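Local atomic coordinates of general stress protein 26 (Bacillus anthracis, PDB entry 3EC6), a protein that is of unknown function but belongs to the pyridoxamine 5'-phosphate oxidase-like flavin-binding family and binds FAD. Residues Ile8-Leu20 and Ala31-Tyr43. Numbering follows the deposited sequence. Where two conformers were deposited one is given.
Sequences ITTIIQGQRTGVL and AFMMFFHEDFVLY. With FAD (flavin-adenine dinucleotide), chain B.
G18 and M33 exchange two backbone hydrogen bonds, and L20 and A31 two more, which shows antiparallel pairing of 17-20 with 31-34, neighbouring strands of a hairpin in the FMN-binding split barrel of the pyridoxamine 5'-phosphate oxidase family. The straightest is G18 N to M33 O, 2.8 Å with 175° at the hydrogen. F35 N closes the ladder on R16 O at 2.7 Å, its donor tilted 29° from the carbonyl plane.

The strand 31-34 also grips the cofactor: M34 N donates to FAD O4 at 3.1 Å, and F32 O accepts from FAD O2'. M33 is a selenomethionine whose folded chain carries SE back against the flavin, 3.6 Å from FAD C10. T17 CG2 touches the flavin methyl C7M. On the face shared by T17, V19, F32 and M34, V19 and F32 lie side by side; Y77 of the second subunit meets the F32 ring edge-to-face and R68 of that subunit makes a cation-pi contact.

G18 has no side chain, and the F35 ring edge lies against its backbone, CE2 3.6 Å from G18 C; F35 CZ reaches L20 CB on the face that carries L20 and M33. Farther out, helix 8-13 packs on the type II' turn E38-V41. I8 CG2 and I12 CD1 both meet the F40 ring, I12 CD1 at its edge. The I12 branch methyl CG2, opposite the backbone N across the CA-CB bond, forms a CH-pi contact over one H37 face, 3.6 Å from the ring centroid and 24° off the normal.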
loop_
_atom_site.group_PDB
_atom_site.type_symbol
_atom_site.label_atom_id
_atom_site.label_comp_id
_atom_site.label_asym_id
_atom_site.label_seq_id
_atom_site.Cartn_x
_atom_site.Cartn_y
_atom_site.Cartn_z
ATOM N N ILE A 8 -13.746 -13.700 -3.247
ATOM C CA ILE A 8 -13.383 -12.631 -2.297
ATOM C C ILE A 8 -13.229 -13.132 -0.876
ATOM O O ILE A 8 -12.273 -12.823 -0.198
ATOM C CB ILE A 8 -14.395 -11.411 -2.382
ATOM C CG1 ILE A 8 -14.237 -10.749 -3.756
ATOM C CG2 ILE A 8 -14.126 -10.431 -1.235
ATOM C CD1 ILE A 8 -15.367 -9.816 -4.114
ATOM N N THR A 9 -14.177 -13.952 -0.421
ATOM C CA THR A 9 -14.113 -14.511 0.919
ATOM C C THR A 9 -12.847 -15.382 1.159
ATOM O O THR A 9 -12.253 -15.294 2.261
ATOM C CB THR A 9 -15.382 -15.331 1.216
ATOM O OG1 THR A 9 -16.530 -14.472 1.105
ATOM C CG2 THR A 9 -15.319 -15.853 2.616
ATOM N N THR A 10 -12.481 -16.113 0.112
ATOM C CA THR A 10 -11.266 -16.956 0.029
ATOM C C THR A 10 -10.050 -16.075 0.365
ATOM O O THR A 10 -9.216 -16.421 1.237
ATOM C CB THR A 10 -11.140 -17.605 -1.372
ATOM O OG1 THR A 10 -12.237 -18.512 -1.620
ATOM C CG2 THR A 10 -9.834 -18.346 -1.530
ATOM N N ILE A 11 -9.996 -14.901 -0.283
ATOM C CA ILE A 11 -8.891 -13.972 -0.047
ATOM C C ILE A 11 -8.946 -13.455 1.356
ATOM O O ILE A 11 -7.945 -13.475 2.078
ATOM C CB ILE A 11 -8.840 -12.814 -1.097
ATOM C CG1 ILE A 11 -8.567 -13.353 -2.514
ATOM C CG2 ILE A 11 -7.775 -11.787 -0.718
ATOM C CD1 ILE A 11 -7.203 -14.015 -2.675
ATOM N N ILE A 12 -10.109 -12.951 1.771
ATOM C CA ILE A 12 -10.284 -12.449 3.106
ATOM C C ILE A 12 -10.020 -13.584 4.175
ATOM O O ILE A 12 -9.565 -13.271 5.246
ATOM C CB ILE A 12 -11.669 -11.727 3.254
ATOM C CG1 ILE A 12 -11.710 -10.454 2.387
ATOM C CG2 ILE A 12 -11.985 -11.308 4.709
ATOM C CD1 ILE A 12 -13.176 -10.036 2.139
ATOM N N GLN A 13 -10.246 -14.858 3.837
ATOM C CA GLN A 13 -10.081 -15.964 4.818
ATOM C C GLN A 13 -8.648 -16.499 4.832
ATOM O O GLN A 13 -8.321 -17.384 5.655
ATOM C CB GLN A 13 -11.087 -17.108 4.570
ATOM C CG GLN A 13 -10.742 -18.007 3.357
ATOM C CD GLN A 13 -11.832 -19.054 2.991
ATOM O OE1 GLN A 13 -11.581 -19.996 2.203
ATOM N NE2 GLN A 13 -13.044 -18.882 3.559
ATOM N N GLY A 14 -7.807 -15.980 3.920
ATOM C CA GLY A 14 -6.409 -16.432 3.811
ATOM C C GLY A 14 -5.445 -15.639 4.686
ATOM O O GLY A 14 -5.785 -15.240 5.834
ATOM N N GLN A 15 -4.231 -15.410 4.191
ATOM C CA GLN A 15 -3.282 -14.658 5.042
ATOM C C GLN A 15 -3.779 -13.266 5.427
ATOM O O GLN A 15 -4.498 -12.608 4.704
ATOM C CB GLN A 15 -1.831 -14.633 4.511
ATOM C CG GLN A 15 -0.750 -14.580 5.659
ATOM C CD GLN A 15 -0.253 -13.139 6.014
ATOM O OE1 GLN A 15 -0.043 -12.798 7.194
ATOM N NE2 GLN A 15 -0.061 -12.314 4.991
ATOM N N ARG A 16 -3.353 -12.826 6.603
ATOM C CA ARG A 16 -3.935 -11.660 7.232
ATOM C C ARG A 16 -3.257 -10.317 6.871
ATOM O O ARG A 16 -3.871 -9.284 7.030
ATOM C CB ARG A 16 -3.940 -11.856 8.763
ATOM C CG ARG A 16 -5.231 -12.491 9.309
ATOM C CD ARG A 16 -5.240 -12.556 10.822
ATOM N NE ARG A 16 -6.198 -13.580 11.224
ATOM C CZ ARG A 16 -5.846 -14.798 11.638
ATOM N NH1 ARG A 16 -4.551 -15.101 11.786
ATOM N NH2 ARG A 16 -6.792 -15.706 11.960
ATOM N N THR A 17 -2.002 -10.314 6.424
ATOM C CA THR A 17 -1.273 -9.027 6.251
ATOM C C THR A 17 -1.619 -8.372 4.932
ATOM O O THR A 17 -1.502 -8.997 3.893
ATOM C CB THR A 17 0.275 -9.122 6.397
ATOM O OG1 THR A 17 0.596 -9.702 7.676
ATOM C CG2 THR A 17 0.873 -7.737 6.286
ATOM N N GLY A 18 -2.063 -7.125 4.990
ATOM C CA GLY A 18 -2.382 -6.344 3.805
ATOM C C GLY A 18 -1.843 -4.937 3.976
ATOM O O GLY A 18 -1.057 -4.661 4.906
ATOM N N VAL A 19 -2.324 -4.020 3.137
ATOM C CA VAL A 19 -1.908 -2.622 3.199
ATOM C C VAL A 19 -3.127 -1.756 3.423
ATOM O O VAL A 19 -4.101 -1.902 2.682
ATOM C CB VAL A 19 -1.264 -2.199 1.869
ATOM C CG1 VAL A 19 -0.847 -0.763 1.935
ATOM C CG2 VAL A 19 -0.017 -3.125 1.569
ATOM N N LEU A 20 -3.082 -0.893 4.441
ATOM C CA LEU A 20 -4.153 0.075 4.682
ATOM C C LEU A 20 -3.647 1.443 4.271
ATOM O O LEU A 20 -2.640 1.930 4.839
ATOM C CB LEU A 20 -4.457 0.092 6.192
ATOM C CG LEU A 20 -5.485 1.143 6.660
ATOM C CD1 LEU A 20 -6.869 0.941 5.978
ATOM C CD2 LEU A 20 -5.671 1.118 8.212
ATOM N N ALA A 31 0.323 1.660 5.229
ATOM C CA ALA A 31 0.989 0.886 6.280
ATOM C C ALA A 31 0.581 -0.574 6.121
ATOM O O ALA A 31 -0.570 -0.883 5.769
ATOM C CB ALA A 31 0.579 1.397 7.669
ATOM N N PHE A 32 1.510 -1.476 6.394
ATOM C CA PHE A 32 1.152 -2.892 6.549
ATOM C C PHE A 32 0.330 -3.045 7.821
ATOM O O PHE A 32 0.669 -2.480 8.862
ATOM C CB PHE A 32 2.424 -3.783 6.600
ATOM C CG PHE A 32 3.241 -3.703 5.341
ATOM C CD1 PHE A 32 2.756 -4.274 4.175
ATOM C CD2 PHE A 32 4.475 -3.020 5.319
ATOM C CE1 PHE A 32 3.477 -4.186 2.990
ATOM C CE2 PHE A 32 5.217 -2.950 4.126
ATOM C CZ PHE A 32 4.715 -3.543 2.984
HETATM N N MSE A 33 -0.715 -3.859 7.754
HETATM C CA MSE A 33 -1.616 -4.104 8.900
HETATM C C MSE A 33 -2.160 -5.537 8.755
HETATM O O MSE A 33 -2.310 -6.048 7.613
HETATM C CB MSE A 33 -2.803 -3.112 8.995
HETATM C CG MSE A 33 -2.366 -1.651 8.959
HETATM SE SE MSE A 33 -1.475 -1.103 10.560
HETATM C CE MSE A 33 -2.881 -0.204 11.467
HETATM N N MSE A 34 -2.407 -6.207 9.885
HETATM C CA MSE A 34 -3.141 -7.473 9.889
HETATM C C MSE A 34 -4.636 -7.200 9.784
HETATM O O MSE A 34 -5.180 -6.368 10.500
HETATM C CB MSE A 34 -2.866 -8.218 11.187
HETATM C CG MSE A 34 -1.429 -8.477 11.286
HETATM SE SE MSE A 34 -0.969 -9.520 12.839
HETATM C CE MSE A 34 -2.674 -10.258 13.185
ATOM N N PHE A 35 -5.317 -7.943 8.922
ATOM C CA PHE A 35 -6.753 -7.734 8.743
ATOM C C PHE A 35 -7.603 -8.868 9.268
ATOM O O PHE A 35 -7.383 -10.048 8.901
ATOM C CB PHE A 35 -7.077 -7.515 7.232
ATOM C CG PHE A 35 -6.650 -6.185 6.726
ATOM C CD1 PHE A 35 -7.549 -5.119 6.675
ATOM C CD2 PHE A 35 -5.298 -5.987 6.337
ATOM C CE1 PHE A 35 -7.112 -3.830 6.203
ATOM C CE2 PHE A 35 -4.882 -4.689 5.908
ATOM C CZ PHE A 35 -5.777 -3.636 5.834
ATOM N N PHE A 36 -8.631 -8.508 10.043
ATOM C CA PHE A 36 -9.692 -9.453 10.450
ATOM C C PHE A 36 -10.987 -9.082 9.767
ATOM O O PHE A 36 -11.038 -8.124 9.015
ATOM C CB PHE A 36 -9.885 -9.357 11.979
ATOM C CG PHE A 36 -8.608 -9.463 12.718
ATOM C CD1 PHE A 36 -8.068 -10.695 13.000
ATOM C CD2 PHE A 36 -7.890 -8.313 13.048
ATOM C CE1 PHE A 36 -6.815 -10.798 13.659
ATOM C CE2 PHE A 36 -6.643 -8.402 13.725
ATOM C CZ PHE A 36 -6.120 -9.635 14.023
ATOM N N HIS A 37 -12.053 -9.858 9.975
ATOM C CA HIS A 37 -13.268 -9.502 9.242
ATOM C C HIS A 37 -14.506 -10.121 9.889
ATOM O O HIS A 37 -14.386 -11.108 10.674
ATOM C CB HIS A 37 -13.162 -9.978 7.782
ATOM C CG HIS A 37 -13.448 -11.418 7.644
ATOM N ND1 HIS A 37 -12.532 -12.381 7.992
ATOM C CD2 HIS A 37 -14.579 -12.070 7.264
ATOM C CE1 HIS A 37 -13.081 -13.574 7.831
ATOM N NE2 HIS A 37 -14.309 -13.416 7.368
ATOM N N GLU A 38 -15.643 -9.493 9.607
ATOM C CA GLU A 38 -16.953 -10.085 9.829
ATOM C C GLU A 38 -17.696 -9.939 8.530
ATOM O O GLU A 38 -18.031 -8.833 8.121
ATOM C CB GLU A 38 -17.644 -9.366 10.933
ATOM C CG GLU A 38 -17.227 -9.992 12.243
ATOM C CD GLU A 38 -18.201 -9.679 13.333
ATOM O OE1 GLU A 38 -18.972 -8.693 13.177
ATOM O OE2 GLU A 38 -18.194 -10.408 14.350
ATOM N N ASP A 39 -17.922 -11.075 7.885
ATOM C CA ASP A 39 -18.394 -11.067 6.505
ATOM C C ASP A 39 -17.454 -10.175 5.668
ATOM O O ASP A 39 -16.242 -10.418 5.635
ATOM C CB ASP A 39 -19.847 -10.633 6.448
ATOM C CG ASP A 39 -20.775 -11.688 7.049
ATOM O OD1 ASP A 39 -20.581 -12.898 6.752
ATOM O OD2 ASP A 39 -21.670 -11.289 7.811
ATOM N N PHE A 40 -17.993 -9.182 4.965
ATOM C CA PHE A 40 -17.102 -8.386 4.096
ATOM C C PHE A 40 -16.590 -7.126 4.765
ATOM O O PHE A 40 -15.836 -6.365 4.169
ATOM C CB PHE A 40 -17.805 -8.013 2.766
ATOM C CG PHE A 40 -18.125 -9.219 1.913
ATOM C CD1 PHE A 40 -17.104 -9.959 1.324
ATOM C CD2 PHE A 40 -19.454 -9.632 1.755
ATOM C CE1 PHE A 40 -17.381 -11.080 0.582
ATOM C CE2 PHE A 40 -19.751 -10.771 0.982
ATOM C CZ PHE A 40 -18.705 -11.484 0.397
ATOM N N VAL A 41 -16.935 -6.949 6.036
ATOM C CA VAL A 41 -16.447 -5.808 6.811
ATOM C C VAL A 41 -15.092 -6.131 7.396
ATOM O O VAL A 41 -14.924 -7.164 8.053
ATOM C CB VAL A 41 -17.457 -5.423 7.948
ATOM C CG1 VAL A 41 -16.876 -4.310 8.811
ATOM C CG2 VAL A 41 -18.820 -4.987 7.305
ATOM N N LEU A 42 -14.100 -5.271 7.149
ATOM C CA LEU A 42 -12.725 -5.593 7.582
ATOM C C LEU A 42 -12.451 -4.816 8.868
ATOM O O LEU A 42 -13.031 -3.773 9.136
ATOM C CB LEU A 42 -11.654 -5.191 6.524
ATOM C CG LEU A 42 -11.860 -5.918 5.196
ATOM C CD1 LEU A 42 -10.804 -5.425 4.213
ATOM C CD2 LEU A 42 -11.742 -7.419 5.347
ATOM N N TYR A 43 -11.557 -5.368 9.689
ATOM C CA TYR A 43 -11.175 -4.692 10.952
ATOM C C TYR A 43 -9.663 -4.807 11.129
ATOM O O TYR A 43 -9.079 -5.836 10.782
ATOM C CB TYR A 43 -11.804 -5.383 12.172
ATOM C CG TYR A 43 -13.335 -5.283 12.257
ATOM C CD1 TYR A 43 -13.935 -4.195 12.929
ATOM C CD2 TYR A 43 -14.156 -6.226 11.629
ATOM C CE1 TYR A 43 -15.359 -4.063 13.009
ATOM C CE2 TYR A 43 -15.547 -6.092 11.671
ATOM C CZ TYR A 43 -16.136 -5.027 12.358
ATOM O OH TYR A 43 -17.513 -4.870 12.421
HETATM P PA FAD B . 2.453 5.782 13.776
HETATM O O1A FAD B . 1.308 6.542 14.428
HETATM O O2A FAD B . 3.286 4.974 14.755
HETATM O O5B FAD B . 3.543 6.793 13.085
HETATM C C5B FAD B . 4.535 6.195 12.284
HETATM C C4B FAD B . 4.340 6.847 10.931
HETATM O O4B FAD B . 4.795 8.214 11.022
HETATM C C3B FAD B . 5.158 6.111 9.874
HETATM O O3B FAD B . 4.329 5.251 9.093
HETATM C C2B FAD B . 5.854 7.255 9.137
HETATM O O2B FAD B . 5.098 7.647 8.003
HETATM C C1B FAD B . 5.883 8.415 10.135
HETATM N N9A FAD B . 7.146 8.425 10.915
HETATM C C8A FAD B . 7.937 7.334 11.196
HETATM N N7A FAD B . 9.009 7.743 11.919
HETATM C C5A FAD B . 8.913 9.071 12.120
HETATM C C6A FAD B . 9.755 9.954 12.794
HETATM N N6A FAD B . 10.996 9.553 13.109
HETATM N N1A FAD B . 9.405 11.294 12.823
HETATM C C2A FAD B . 8.241 11.738 12.198
HETATM N N3A FAD B . 7.410 10.844 11.530
HETATM C C4A FAD B . 7.747 9.523 11.496
HETATM N N1 FAD B . 0.492 -2.036 13.489
HETATM C C2 FAD B . -0.728 -2.117 14.127
HETATM O O2 FAD B . -0.970 -1.205 14.923
HETATM N N3 FAD B . -1.623 -3.121 13.843
HETATM C C4 FAD B . -1.302 -4.112 12.940
HETATM O O4 FAD B . -2.133 -5.032 12.690
HETATM C C4X FAD B . -0.034 -4.091 12.324
HETATM N N5 FAD B . 0.295 -5.096 11.428
HETATM C C5X FAD B . 1.550 -5.061 10.835
HETATM C C6 FAD B . 1.863 -6.109 9.948
HETATM C C7 FAD B . 3.114 -6.052 9.326
HETATM C C7M FAD B . 3.470 -7.174 8.379
HETATM C C8 FAD B . 4.016 -4.996 9.578
HETATM C C8M FAD B . 5.372 -4.899 8.894
HETATM C C9 FAD B . 3.665 -3.937 10.425
HETATM C C9A FAD B . 2.416 -3.979 11.076
HETATM N N10 FAD B . 2.059 -2.951 11.941
HETATM C C10 FAD B . 0.827 -3.026 12.589
HETATM C "C1'" FAD B . 2.869 -1.715 12.153
HETATM C "C2'" FAD B . 2.423 -0.525 11.289
HETATM O "O2'" FAD B . 2.513 -0.840 9.896
HETATM C "C3'" FAD B . 3.388 0.631 11.558
HETATM O "O3'" FAD B . 3.340 0.885 12.972
HETATM C "C4'" FAD B . 3.003 1.882 10.779
HETATM O "O4'" FAD B . 4.062 2.893 10.812
HETATM C "C5'" FAD B . 1.710 2.489 11.350
HETATM O "O5'" FAD B . 1.415 3.686 10.644
HETATM P P FAD B . 0.878 4.893 11.568
HETATM O O1P FAD B . 0.858 6.205 10.791
HETATM O O2P FAD B . -0.370 4.533 12.323
HETATM O O3P FAD B . 2.125 4.836 12.570
#